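Local coordinates for programmed cell death 6-interacting protein (Homo sapiens, PDB 5WA1) that takes part in cargo sorting into multivesicular bodies, membrane repair and cytokinesis, here as its Bro1 domain, which contains the region that interacts with CHMP4 proteins, at residues Ala277-Ser282 and Lys319-Lys324; Arg297-Ala302 and Ala331-Asn336; Lys69-Ala74 and Gly138-Cys143; Arg91-Ile96 and Ser142-Asn147; Asp118-Gly123 and Asp256-Glu261. All coordinates share one frame; numbering follows the deposited sequence.

Interaction 1: Ala277-Ser282 and Lys319-Lys324; sequences AEYHQS and KDFSDK
Tyr279 and Phe321 form the aromatic half of this contact, a textbook T-shaped pair. The edge of Phe321 is turned to one face of Tyr279, the planes stand at 87° to each other, and the ring centroids lie 5.8 Å apart. The closest atoms are Phe321 CE1 and Tyr279 CG, at 4.1 Å. Tyr279 reaches across because its CG is anti to the backbone N (chi1 175°), which throws the ring outward from helix 262-287.

The second kind of contact is aliphatic. Lys324 crosses the phenol end of Tyr279 at about a right angle, its CD 3.3 Å from Tyr279 OH. A bend at chi3 (64°) then folds the chain back, bringing Lys324 CE within 3.7 Å of Tyr279 CZ.

Within the first helix, Ser282 OG donates to Tyr279 O at 2.7 Å. Beside it, Tyr279 CD2 sits over the centre of one face of the His280 imidazole, whose ND1 is hydrogen-bonded to Asp231.

Phe321 also packs on Ile305 of helix 291-311, so three helices meet here, the kind of layered helical packing expected of the TPR-related Bro1 fold.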
# COMPACT_ATOMS: atom_id res chain seq x y z
N ALA A 277 16.80 -11.66 6.85
CA ALA A 277 18.01 -10.86 7.04
C ALA A 277 19.12 -11.70 7.68
O ALA A 277 20.27 -11.67 7.24
CB ALA A 277 17.69 -9.65 7.92
N GLU A 278 18.78 -12.46 8.73
CA GLU A 278 19.79 -13.29 9.40
C GLU A 278 20.28 -14.40 8.49
O GLU A 278 21.47 -14.77 8.52
CB GLU A 278 19.22 -13.87 10.68
CG GLU A 278 19.00 -12.87 11.81
CD GLU A 278 20.30 -12.35 12.43
OE1 GLU A 278 21.40 -12.65 11.91
OE2 GLU A 278 20.21 -11.64 13.46
N TYR A 279 19.38 -14.97 7.69
CA TYR A 279 19.77 -16.06 6.80
C TYR A 279 20.77 -15.57 5.75
O TYR A 279 21.80 -16.20 5.52
CB TYR A 279 18.54 -16.67 6.13
CG TYR A 279 18.89 -17.72 5.10
CD1 TYR A 279 19.33 -18.98 5.48
CD2 TYR A 279 18.78 -17.44 3.74
CE1 TYR A 279 19.65 -19.93 4.55
CE2 TYR A 279 19.10 -18.39 2.79
CZ TYR A 279 19.53 -19.64 3.20
OH TYR A 279 19.85 -20.58 2.27
N HIS A 280 20.48 -14.44 5.11
CA HIS A 280 21.39 -13.94 4.09
C HIS A 280 22.65 -13.37 4.70
O HIS A 280 23.73 -13.47 4.10
CB HIS A 280 20.67 -12.92 3.20
CG HIS A 280 19.68 -13.55 2.28
ND1 HIS A 280 20.05 -14.19 1.12
CD2 HIS A 280 18.34 -13.71 2.39
CE1 HIS A 280 18.98 -14.69 0.53
NE2 HIS A 280 17.93 -14.42 1.29
N GLN A 281 22.57 -12.79 5.90
CA GLN A 281 23.79 -12.38 6.56
C GLN A 281 24.65 -13.58 6.94
O GLN A 281 25.88 -13.49 6.92
CB GLN A 281 23.46 -11.54 7.80
CG GLN A 281 24.67 -10.79 8.37
CD GLN A 281 25.10 -9.64 7.48
OE1 GLN A 281 24.34 -9.22 6.60
NE2 GLN A 281 26.31 -9.14 7.69
N SER A 282 24.02 -14.72 7.26
CA SER A 282 24.78 -15.91 7.61
C SER A 282 25.55 -16.46 6.40
O SER A 282 26.66 -16.98 6.56
CB SER A 282 23.85 -16.99 8.19
OG SER A 282 23.24 -17.73 7.14
N LYS A 319 7.33 -23.64 5.73
CA LYS A 319 7.94 -24.96 5.85
C LYS A 319 9.22 -25.06 5.02
O LYS A 319 10.24 -25.56 5.50
CB LYS A 319 6.97 -26.06 5.43
CG LYS A 319 7.63 -27.44 5.38
CD LYS A 319 6.71 -28.51 4.79
CE LYS A 319 7.47 -29.80 4.52
NZ LYS A 319 8.13 -30.33 5.75
N ASP A 320 9.18 -24.59 3.77
CA ASP A 320 10.34 -24.69 2.90
C ASP A 320 11.51 -23.86 3.42
O ASP A 320 12.66 -24.32 3.43
CB ASP A 320 9.97 -24.26 1.48
CG ASP A 320 9.09 -25.28 0.77
OD1 ASP A 320 8.58 -26.20 1.44
OD2 ASP A 320 8.90 -25.15 -0.46
N PHE A 321 11.23 -22.63 3.86
CA PHE A 321 12.26 -21.79 4.48
C PHE A 321 12.81 -22.44 5.74
O PHE A 321 14.02 -22.41 5.99
CB PHE A 321 11.66 -20.42 4.79
CG PHE A 321 12.67 -19.37 5.15
CD1 PHE A 321 13.98 -19.46 4.72
CD2 PHE A 321 12.29 -18.30 5.94
CE1 PHE A 321 14.90 -18.48 5.06
CE2 PHE A 321 13.20 -17.32 6.28
CZ PHE A 321 14.51 -17.41 5.84
N SER A 322 11.93 -23.05 6.55
CA SER A 322 12.37 -23.69 7.78
C SER A 322 13.34 -24.84 7.50
O SER A 322 14.36 -24.98 8.19
CB SER A 322 11.15 -24.20 8.55
OG SER A 322 11.52 -24.63 9.85
N ASP A 323 13.03 -25.66 6.49
CA ASP A 323 13.91 -26.77 6.12
C ASP A 323 15.24 -26.27 5.58
O ASP A 323 16.29 -26.87 5.84
CB ASP A 323 13.22 -27.64 5.08
CG ASP A 323 11.97 -28.30 5.60
OD1 ASP A 323 11.82 -28.40 6.84
OD2 ASP A 323 11.12 -28.72 4.78
N LYS A 324 15.22 -25.18 4.80
CA LYS A 324 16.46 -24.62 4.28
C LYS A 324 17.37 -24.16 5.42
O LYS A 324 18.57 -24.44 5.42
CB LYS A 324 16.14 -23.46 3.33
CG LYS A 324 17.35 -22.85 2.66
CD LYS A 324 16.94 -21.89 1.54
CE LYS A 324 16.16 -20.70 2.07
NZ LYS A 324 15.68 -19.81 0.97

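Interaction 2: Arg297-Ala302 and Ala331-Asn336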
# COMPACT_ATOMS: atom_id res chain seq x y z
N ARG A 297 23.74 -16.82 13.56
CA ARG A 297 22.71 -16.15 12.78
C ARG A 297 21.67 -17.15 12.27
O ARG A 297 20.47 -16.85 12.29
CB ARG A 297 23.35 -15.36 11.64
CG ARG A 297 24.20 -14.19 12.15
CD ARG A 297 24.48 -13.21 11.03
NE ARG A 297 25.35 -12.10 11.42
CZ ARG A 297 24.94 -10.99 12.04
NH1 ARG A 297 23.65 -10.83 12.37
NH2 ARG A 297 25.81 -10.04 12.34
N LEU A 298 22.10 -18.35 11.87
CA LEU A 298 21.14 -19.38 11.49
C LEU A 298 20.29 -19.81 12.68
O LEU A 298 19.10 -20.12 12.52
CB LEU A 298 21.87 -20.60 10.91
CG LEU A 298 22.51 -20.47 9.51
CD1 LEU A 298 23.45 -21.66 9.18
CD2 LEU A 298 21.44 -20.33 8.43
N GLN A 299 20.87 -19.85 13.88
CA GLN A 299 20.09 -20.21 15.05
C GLN A 299 19.02 -19.17 15.32
O GLN A 299 17.90 -19.51 15.72
CB GLN A 299 20.98 -20.39 16.29
CG GLN A 299 21.78 -21.68 16.25
CD GLN A 299 22.72 -21.86 17.43
OE1 GLN A 299 23.19 -22.96 17.69
NE2 GLN A 299 23.00 -20.78 18.14
N HIS A 300 19.36 -17.90 15.11
CA HIS A 300 18.38 -16.84 15.30
C HIS A 300 17.27 -16.91 14.25
O HIS A 300 16.09 -16.76 14.58
CB HIS A 300 19.08 -15.48 15.25
CG HIS A 300 18.20 -14.34 15.66
ND1 HIS A 300 18.34 -13.07 15.14
CD2 HIS A 300 17.18 -14.27 16.54
CE1 HIS A 300 17.43 -12.27 15.68
NE2 HIS A 300 16.71 -12.98 16.53
N ALA A 301 17.64 -17.16 12.99
CA ALA A 301 16.64 -17.33 11.94
C ALA A 301 15.74 -18.53 12.21
O ALA A 301 14.52 -18.46 11.99
CB ALA A 301 17.33 -17.48 10.57
N ALA A 302 16.31 -19.64 12.68
CA ALA A 302 15.51 -20.81 13.01
C ALA A 302 14.54 -20.52 14.14
O ALA A 302 13.38 -20.95 14.11
CB ALA A 302 16.43 -21.98 13.39
N ALA A 331 24.41 -28.69 8.89
CA ALA A 331 25.71 -28.87 8.24
C ALA A 331 26.76 -27.97 8.88
O ALA A 331 27.89 -28.40 9.13
CB ALA A 331 25.60 -28.62 6.74
N ALA A 332 26.39 -26.72 9.17
CA ALA A 332 27.32 -25.79 9.82
C ALA A 332 27.81 -26.34 11.15
O ALA A 332 29.01 -26.35 11.43
CB ALA A 332 26.65 -24.44 10.01
N LYS A 333 26.88 -26.77 12.02
CA LYS A 333 27.26 -27.29 13.33
C LYS A 333 28.13 -28.53 13.22
O LYS A 333 29.10 -28.69 13.97
CB LYS A 333 26.02 -27.61 14.16
CG LYS A 333 25.29 -26.43 14.74
CD LYS A 333 24.03 -26.89 15.45
CE LYS A 333 23.39 -25.76 16.23
NZ LYS A 333 22.04 -26.11 16.76
N LYS A 334 27.76 -29.44 12.32
CA LYS A 334 28.54 -30.67 12.15
C LYS A 334 29.99 -30.35 11.81
O LYS A 334 30.92 -30.89 12.44
CB LYS A 334 27.91 -31.54 11.06
CG LYS A 334 28.53 -32.92 10.95
CD LYS A 334 27.86 -33.75 9.86
CE LYS A 334 28.65 -33.71 8.56
NZ LYS A 334 29.86 -34.58 8.58
N ASP A 335 30.21 -29.46 10.84
CA ASP A 335 31.58 -29.14 10.46
C ASP A 335 32.28 -28.29 11.52
O ASP A 335 33.50 -28.39 11.68
CB ASP A 335 31.61 -28.43 9.11
CG ASP A 335 31.46 -29.39 7.94
OD1 ASP A 335 31.61 -30.61 8.15
OD2 ASP A 335 31.19 -28.93 6.81
N ASN A 336 31.55 -27.42 12.23
CA ASN A 336 32.22 -26.59 13.21
C ASN A 336 32.68 -27.40 14.42
O ASN A 336 33.76 -27.16 14.96
CB ASN A 336 31.33 -25.43 13.66
CG ASN A 336 32.09 -24.43 14.51
OD1 ASN A 336 33.19 -24.00 14.13
ND2 ASN A 336 31.55 -24.08 15.67
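Gln299 OE1 is the polar atom approached from across the contact, and two neighbouring atoms of Lys333 share the approach. Lys333 CE lies 3.2 Å from Gln299 OE1, while Lys333 NZ is slightly farther from the same oxygen, at 3.5 Å, and the angle is too poor for a hydrogen bond. The encounter is a close contact, probably with some electrostatic attraction between the carbonyl oxygen and the polarised end of the lysine. Both chains are extended beyond CG and cross at about a right angle, so they meet only near their ends. In each, CG lies anti to the carbonyl carbon (chi1 -74° in Gln299, -76° in Lys333), which brings a side chain leaving at the flank of its helix round to the other segment.

Deeper in, a methyl contact replaces the polar one: Leu298 CD1 rests 4.3 Å from Ala332 CB. Leu298 also touches Leu329 on helix 319-340 and Tyr279 and Ser282 on helix 262-287. Helix 291-311 thus faces both of these neighbours, with Leu298 in the groove and the Gln299-Lys333 crossing at its margin.

Interaction 3: Lys69-Ala74 and Gly138-Cys143; sequences KLRRAA and GYEKSC
Arg71 leaves helix 56-75 with its CB pointing toward Glu140, and the chain closes on that carboxylate as far as NE. CG, anti to the backbone N (chi1 -175°), comes within 4.1 Å of Glu140 OE2. The chain stays extended, and CD follows at 3.7 Å from the same oxygen, Glu140 OE2, while also packing against the side chain of Tyr92. At NE the contact becomes polar: Arg71 NE donates to Glu140 OE2 at 2.7 Å, on the syn side of the oxygen and somewhat out of the carboxylate plane.

Beyond CZ, Arg71 NH1 gives a nearly straight bond (175°) to the syn lone pair of Glu140 OE1, 3.1 Å away. This is the side-on, bidentate arginine-carboxylate salt bridge, NE and one NH each taking an oxygen, with the two flat groups only 20° from coplanar. In the Bro1 domain it ties helix 56-75 to helix 137-157, with Tyr92 of helix 83-97 alongside. NH1 has a further partner in Thr33 OG1, and the tip atom NH2 is taken by Ser34 O.

The Glu140 side chain comes from the opposite direction, bent at its second torsion. Its buried charge is probably stabilised by more than the arginine, since both oxygens are shared: Tyr92 OH is hydrogen-bonded to OE2 and Trp116 NE1 to OE1.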
# COMPACT_ATOMS: atom_id res chain seq x y z
N LYS A 69 -21.31 10.79 -15.82
CA LYS A 69 -21.04 9.48 -16.39
C LYS A 69 -19.72 8.92 -15.87
O LYS A 69 -19.63 7.74 -15.53
CB LYS A 69 -21.02 9.58 -17.92
CG LYS A 69 -20.52 8.35 -18.65
CD LYS A 69 -20.57 8.58 -20.16
CE LYS A 69 -19.95 7.43 -20.94
NZ LYS A 69 -20.03 7.67 -22.41
N LEU A 70 -18.70 9.78 -15.78
CA LEU A 70 -17.40 9.34 -15.29
C LEU A 70 -17.48 8.87 -13.84
O LEU A 70 -16.82 7.90 -13.47
CB LEU A 70 -16.37 10.46 -15.44
CG LEU A 70 -14.98 10.20 -14.82
CD1 LEU A 70 -14.36 8.93 -15.39
CD2 LEU A 70 -14.06 11.40 -15.02
N ARG A 71 -18.29 9.55 -13.02
CA ARG A 71 -18.43 9.11 -11.63
C ARG A 71 -19.03 7.72 -11.56
O ARG A 71 -18.56 6.86 -10.80
CB ARG A 71 -19.29 10.10 -10.84
CG ARG A 71 -19.36 9.73 -9.36
CD ARG A 71 -20.25 10.64 -8.52
NE ARG A 71 -19.91 10.49 -7.11
CZ ARG A 71 -20.46 9.61 -6.28
NH1 ARG A 71 -20.07 9.55 -5.01
NH2 ARG A 71 -21.42 8.79 -6.71
N ARG A 72 -20.09 7.47 -12.34
CA ARG A 72 -20.71 6.15 -12.35
C ARG A 72 -19.70 5.07 -12.75
O ARG A 72 -19.68 3.98 -12.17
CB ARG A 72 -21.92 6.13 -13.28
CG ARG A 72 -23.06 7.05 -12.84
CD ARG A 72 -24.34 6.78 -13.63
NE ARG A 72 -24.23 7.16 -15.03
CZ ARG A 72 -24.54 8.37 -15.51
NH1 ARG A 72 -24.98 9.31 -14.69
NH2 ARG A 72 -24.41 8.63 -16.80
N ALA A 73 -18.84 5.37 -13.73
CA ALA A 73 -17.84 4.39 -14.15
C ALA A 73 -16.74 4.21 -13.11
O ALA A 73 -16.17 3.12 -12.99
CB ALA A 73 -17.25 4.80 -15.49
N ALA A 74 -16.40 5.26 -12.36
CA ALA A 74 -15.29 5.18 -11.41
C ALA A 74 -15.69 4.55 -10.07
O ALA A 74 -14.89 3.84 -9.46
CB ALA A 74 -14.70 6.56 -11.14
N GLY A 138 -14.38 18.00 -0.84
CA GLY A 138 -13.24 17.44 -0.14
C GLY A 138 -13.50 16.03 0.36
O GLY A 138 -12.60 15.18 0.36
N TYR A 139 -14.73 15.77 0.81
CA TYR A 139 -15.11 14.42 1.22
C TYR A 139 -15.07 13.47 0.03
O TYR A 139 -14.55 12.35 0.14
CB TYR A 139 -16.50 14.44 1.85
CG TYR A 139 -17.01 13.11 2.36
CD1 TYR A 139 -16.21 12.27 3.13
CD2 TYR A 139 -18.33 12.71 2.11
CE1 TYR A 139 -16.70 11.06 3.61
CE2 TYR A 139 -18.82 11.51 2.59
CZ TYR A 139 -18.00 10.68 3.33
OH TYR A 139 -18.51 9.49 3.80
N GLU A 140 -15.64 13.89 -1.10
CA GLU A 140 -15.64 13.05 -2.29
C GLU A 140 -14.22 12.75 -2.75
O GLU A 140 -13.86 11.59 -2.99
CB GLU A 140 -16.45 13.71 -3.40
CG GLU A 140 -16.39 12.99 -4.74
CD GLU A 140 -17.40 11.85 -4.85
OE1 GLU A 140 -17.95 11.41 -3.82
OE2 GLU A 140 -17.66 11.41 -6.00
N LYS A 141 -13.38 13.79 -2.86
CA LYS A 141 -11.97 13.60 -3.19
C LYS A 141 -11.31 12.57 -2.29
O LYS A 141 -10.57 11.69 -2.76
CB LYS A 141 -11.21 14.93 -3.07
CG LYS A 141 -11.51 15.96 -4.14
CD LYS A 141 -10.99 17.34 -3.72
CE LYS A 141 -9.55 17.27 -3.23
NZ LYS A 141 -9.12 18.55 -2.58
N SER A 142 -11.54 12.68 -0.97
CA SER A 142 -10.84 11.81 -0.03
C SER A 142 -11.25 10.35 -0.20
O SER A 142 -10.41 9.45 -0.13
CB SER A 142 -11.12 12.25 1.41
OG SER A 142 -10.50 13.49 1.69
N CYS A 143 -12.55 10.11 -0.40
CA CYS A 143 -13.03 8.74 -0.57
C CYS A 143 -12.62 8.18 -1.92
O CYS A 143 -12.30 6.99 -2.02
CB CYS A 143 -14.55 8.70 -0.42
SG CYS A 143 -15.15 9.24 1.18

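Interaction 4: Arg91-Ile96 and Ser142-Asn147; sequences RYYDQI and SCVLFN
Val144 is wedged between two tyrosines of helix 83-97. Its CG2 meets the edge of the Tyr92 ring, near the ring plane, with Tyr92 CE2 3.5 Å away. The other branch, Val144 CG1, turns to the root of Tyr93 and lies 3.8 Å from Tyr93 CB. The next residue, Leu145, covers a face of the Tyr93 ring: its CD1 stands over the ring centre, while Leu145 CB comes within 3.7 Å of Tyr93 CE1.

Several features position these groups. With CG anti to the backbone N (chi1 177°), the Tyr92 ring, leaving at the flank of its helix, comes edge-on to Val144; Ile96 CG1 backs one face of this ring, whose hydroxyl is held by Glu140. Leu145 is packed in turn on Ala180, His183 and Ile184 of helix 164-191, and Val144 on Trp116. The two segments run nearly antiparallel, at 157°, with axes 9.6 Å apart.

With no hydrogen bond between the segments and all four residues buried, their pairing rests on shape and apolar contact alone, the tyrosines contributing carbon here.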
# COMPACT_ATOMS: atom_id res chain seq x y z
N ARG A 91 -8.51 9.10 -13.21
CA ARG A 91 -9.04 10.19 -14.02
C ARG A 91 -10.13 10.94 -13.27
O ARG A 91 -10.18 12.18 -13.29
CB ARG A 91 -9.57 9.66 -15.35
CG ARG A 91 -10.16 10.75 -16.24
CD ARG A 91 -10.95 10.18 -17.40
NE ARG A 91 -11.76 11.22 -18.04
CZ ARG A 91 -12.69 10.99 -18.97
NH1 ARG A 91 -12.93 9.75 -19.38
NH2 ARG A 91 -13.37 12.00 -19.49
N TYR A 92 -11.02 10.22 -12.59
CA TYR A 92 -12.10 10.89 -11.87
C TYR A 92 -11.57 11.70 -10.70
O TYR A 92 -12.10 12.78 -10.40
CB TYR A 92 -13.15 9.87 -11.42
CG TYR A 92 -14.29 10.47 -10.62
CD1 TYR A 92 -15.18 11.37 -11.19
CD2 TYR A 92 -14.46 10.13 -9.28
CE1 TYR A 92 -16.21 11.92 -10.45
CE2 TYR A 92 -15.50 10.68 -8.53
CZ TYR A 92 -16.37 11.58 -9.13
OH TYR A 92 -17.39 12.13 -8.40
N TYR A 93 -10.50 11.23 -10.04
CA TYR A 93 -9.88 12.04 -8.99
C TYR A 93 -9.28 13.31 -9.57
O TYR A 93 -9.44 14.40 -8.99
CB TYR A 93 -8.80 11.23 -8.26
CG TYR A 93 -8.14 12.02 -7.15
CD1 TYR A 93 -8.77 12.19 -5.93
CD2 TYR A 93 -6.89 12.61 -7.34
CE1 TYR A 93 -8.17 12.91 -4.91
CE2 TYR A 93 -6.28 13.33 -6.32
CZ TYR A 93 -6.93 13.48 -5.12
OH TYR A 93 -6.33 14.20 -4.10
N ASP A 94 -8.58 13.21 -10.70
CA ASP A 94 -8.04 14.40 -11.35
C ASP A 94 -9.14 15.39 -11.70
O ASP A 94 -8.97 16.61 -11.53
CB ASP A 94 -7.25 14.03 -12.60
CG ASP A 94 -5.91 13.39 -12.29
OD1 ASP A 94 -5.46 13.47 -11.13
OD2 ASP A 94 -5.30 12.82 -13.22
N GLN A 95 -10.27 14.89 -12.20
CA GLN A 95 -11.32 15.79 -12.66
C GLN A 95 -11.93 16.57 -11.50
O GLN A 95 -12.13 17.78 -11.60
CB GLN A 95 -12.39 15.00 -13.42
CG GLN A 95 -13.28 15.87 -14.31
CD GLN A 95 -12.49 16.70 -15.30
OE1 GLN A 95 -12.14 16.24 -16.39
NE2 GLN A 95 -12.19 17.94 -14.92
N ILE A 96 -12.19 15.89 -10.38
CA ILE A 96 -12.79 16.55 -9.22
C ILE A 96 -11.85 17.61 -8.65
O ILE A 96 -12.27 18.72 -8.30
CB ILE A 96 -13.18 15.51 -8.17
CG1 ILE A 96 -14.20 14.52 -8.75
CG2 ILE A 96 -13.74 16.19 -6.93
CD1 ILE A 96 -15.51 15.14 -9.15
N SER A 142 -11.54 12.68 -0.97
CA SER A 142 -10.84 11.81 -0.03
C SER A 142 -11.25 10.35 -0.20
O SER A 142 -10.41 9.45 -0.13
CB SER A 142 -11.12 12.25 1.41
OG SER A 142 -10.50 13.49 1.69
N CYS A 143 -12.55 10.11 -0.40
CA CYS A 143 -13.03 8.74 -0.57
C CYS A 143 -12.62 8.18 -1.92
O CYS A 143 -12.30 6.99 -2.02
CB CYS A 143 -14.55 8.70 -0.42
SG CYS A 143 -15.15 9.24 1.18
N VAL A 144 -12.64 9.01 -2.96
CA VAL A 144 -12.18 8.55 -4.27
C VAL A 144 -10.69 8.22 -4.22
O VAL A 144 -10.26 7.19 -4.75
CB VAL A 144 -12.50 9.61 -5.35
CG1 VAL A 144 -11.71 9.34 -6.61
CG2 VAL A 144 -13.97 9.58 -5.64
N LEU A 145 -9.89 9.06 -3.56
CA LEU A 145 -8.46 8.75 -3.46
C LEU A 145 -8.23 7.49 -2.64
O LEU A 145 -7.29 6.73 -2.91
CB LEU A 145 -7.69 9.92 -2.86
CG LEU A 145 -6.17 9.71 -2.84
CD1 LEU A 145 -5.66 9.35 -4.23
CD2 LEU A 145 -5.44 10.94 -2.27
N PHE A 146 -9.08 7.24 -1.64
CA PHE A 146 -9.02 5.98 -0.89
C PHE A 146 -9.19 4.79 -1.82
O PHE A 146 -8.46 3.80 -1.72
CB PHE A 146 -10.10 5.97 0.19
CG PHE A 146 -10.02 4.77 1.12
CD1 PHE A 146 -10.60 3.56 0.78
CD2 PHE A 146 -9.37 4.88 2.34
CE1 PHE A 146 -10.51 2.47 1.62
CE2 PHE A 146 -9.29 3.80 3.21
CZ PHE A 146 -9.86 2.59 2.85
N ASN A 147 -10.16 4.86 -2.72
CA ASN A 147 -10.41 3.73 -3.62
C ASN A 147 -9.31 3.59 -4.66
O ASN A 147 -9.02 2.48 -5.09
CB ASN A 147 -11.79 3.87 -4.28
CG ASN A 147 -12.92 3.46 -3.35
OD1 ASN A 147 -12.70 3.29 -2.16
ND2 ASN A 147 -14.12 3.29 -3.90

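Interaction 5: Asp118-Gly123 and Asp256-Glu261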
# COMPACT_ATOMS: atom_id res chain seq x y z
N ASP A 118 -18.35 2.90 5.19
CA ASP A 118 -17.04 2.57 5.73
C ASP A 118 -16.46 1.35 5.02
O ASP A 118 -17.17 0.36 4.78
CB ASP A 118 -17.14 2.30 7.23
CG ASP A 118 -15.78 2.28 7.91
OD1 ASP A 118 -15.13 1.21 7.93
OD2 ASP A 118 -15.36 3.33 8.43
N ALA A 119 -15.16 1.42 4.69
CA ALA A 119 -14.52 0.30 4.02
C ALA A 119 -14.39 -0.92 4.94
O ALA A 119 -14.34 -2.05 4.45
CB ALA A 119 -13.14 0.71 3.51
N PHE A 120 -14.33 -0.70 6.25
CA PHE A 120 -13.99 -1.76 7.20
C PHE A 120 -15.12 -2.08 8.17
O PHE A 120 -15.43 -3.26 8.36
CB PHE A 120 -12.73 -1.38 8.00
CG PHE A 120 -11.56 -1.01 7.14
CD1 PHE A 120 -11.07 -1.90 6.20
CD2 PHE A 120 -10.96 0.23 7.26
CE1 PHE A 120 -10.00 -1.57 5.41
CE2 PHE A 120 -9.89 0.58 6.46
CZ PHE A 120 -9.41 -0.32 5.54
N ASP A 121 -15.72 -1.07 8.78
CA ASP A 121 -16.75 -1.27 9.80
C ASP A 121 -18.05 -1.67 9.10
O ASP A 121 -18.75 -0.83 8.54
CB ASP A 121 -16.93 0.01 10.61
CG ASP A 121 -17.76 -0.20 11.87
OD1 ASP A 121 -18.48 -1.22 11.96
OD2 ASP A 121 -17.67 0.65 12.77
N LYS A 122 -18.38 -2.96 9.14
CA LYS A 122 -19.59 -3.42 8.50
C LYS A 122 -20.84 -3.08 9.30
O LYS A 122 -21.94 -3.08 8.74
CB LYS A 122 -19.51 -4.93 8.24
CG LYS A 122 -18.41 -5.30 7.26
CD LYS A 122 -18.40 -6.78 6.94
CE LYS A 122 -17.30 -7.12 5.94
NZ LYS A 122 -17.21 -8.58 5.67
N GLY A 123 -20.70 -2.78 10.58
CA GLY A 123 -21.83 -2.36 11.39
C GLY A 123 -22.58 -3.52 12.00
O GLY A 123 -22.64 -4.62 11.46
N ASP A 256 -8.61 -2.33 16.67
CA ASP A 256 -9.33 -3.39 15.98
C ASP A 256 -10.12 -2.82 14.81
O ASP A 256 -11.27 -3.21 14.56
CB ASP A 256 -10.24 -4.16 16.93
CG ASP A 256 -10.68 -5.49 16.36
OD1 ASP A 256 -9.83 -6.21 15.78
OD2 ASP A 256 -11.88 -5.82 16.48
N THR A 257 -9.53 -1.88 14.09
CA THR A 257 -10.27 -1.24 13.02
C THR A 257 -10.05 -1.95 11.69
O THR A 257 -11.00 -2.11 10.91
CB THR A 257 -9.89 0.24 12.94
OG1 THR A 257 -8.51 0.38 12.58
CG2 THR A 257 -10.10 0.89 14.28
N LEU A 258 -8.83 -2.44 11.44
CA LEU A 258 -8.55 -3.17 10.22
C LEU A 258 -9.07 -4.61 10.33
O LEU A 258 -9.34 -5.09 11.43
CB LEU A 258 -7.05 -3.15 9.94
CG LEU A 258 -6.52 -1.75 9.65
CD1 LEU A 258 -5.02 -1.78 9.38
CD2 LEU A 258 -7.29 -1.10 8.48
N PRO A 259 -9.24 -5.30 9.20
CA PRO A 259 -9.71 -6.68 9.24
C PRO A 259 -8.81 -7.57 10.09
O PRO A 259 -7.61 -7.31 10.25
CB PRO A 259 -9.69 -7.11 7.77
CG PRO A 259 -9.87 -5.82 7.02
CD PRO A 259 -9.13 -4.79 7.81
N LYS A 260 -9.41 -8.65 10.61
CA LYS A 260 -8.78 -9.48 11.64
C LYS A 260 -7.42 -10.00 11.22
O LYS A 260 -6.51 -10.14 12.05
CB LYS A 260 -9.70 -10.66 11.97
CG LYS A 260 -10.60 -10.47 13.17
CD LYS A 260 -11.02 -11.83 13.71
CE LYS A 260 -9.81 -12.74 13.91
NZ LYS A 260 -10.09 -13.93 14.77
N GLU A 261 -7.27 -10.33 9.94
CA GLU A 261 -6.06 -11.00 9.48
C GLU A 261 -4.88 -10.06 9.32
O GLU A 261 -3.76 -10.54 9.15
CB GLU A 261 -6.34 -11.71 8.15
CG GLU A 261 -6.75 -10.79 7.00
CD GLU A 261 -8.25 -10.51 6.95
OE1 GLU A 261 -8.96 -10.72 7.96
OE2 GLU A 261 -8.72 -10.08 5.87
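An Asx turn at Asp118, in the loop that follows strand 114-117, presents Phe120 to the Thr257-Pro259 stretch of the loop before helix 262-287. The ring is layered between two aliphatic groups: Ala119 CB lies over one face, and Leu258 CD2 over the opposite face in a CH-pi contact, 3.9 Å from the Phe120 centroid and 20° off the ring normal. Leu258 points away at its CB, yet its end swings back alongside the phenylalanine. Pro259 CD adds an oblique approach, 3.8 Å from Phe120 CD1, and the carbonyl oxygen of Thr257 lies 3.5 Å from Phe120 CB. Phe120 and Leu258 both pack on Leu208 of helix 202-226 as well.

Asp118 fixes the loop that carries the ring. Its OD1 accepts from Phe120 N at 2.7 Å and also from Asp121 N, the two donors arriving from opposite faces of the carboxylate plane.

Hydrogen bonds of Asp118 thus shape the first loop and, through OD2, tie it to Asp199 N, whereas the join between the loops, near the surface, is made by dispersion and a CH-pi contact.

How the interactions relate
Four of the five contacts form two pairs along the elongated Bro1 domain. Interactions 3 and 4 share Ser142 and Cys143 of helix 137-157, their centres about 5 Å apart; Glu140 OE2 and Tyr92 OH, 2.5 Å apart, join the salt bridge to the apolar layer. Interactions 1 and 2 both use helix 319-340, with centres about 10 Å apart, and touch through the carboxylate of Glu278, which meets Arg297 and His300; both lie in the region that interacts with CHMP4 proteins, as does the 256-261 side of interaction 5. The centres of interactions 1 and 3 are about 46 Å apart. Interaction 5, its centre about 22 Å from that of interaction 4, touches it where Phe146 packs on Ala119 and Phe120.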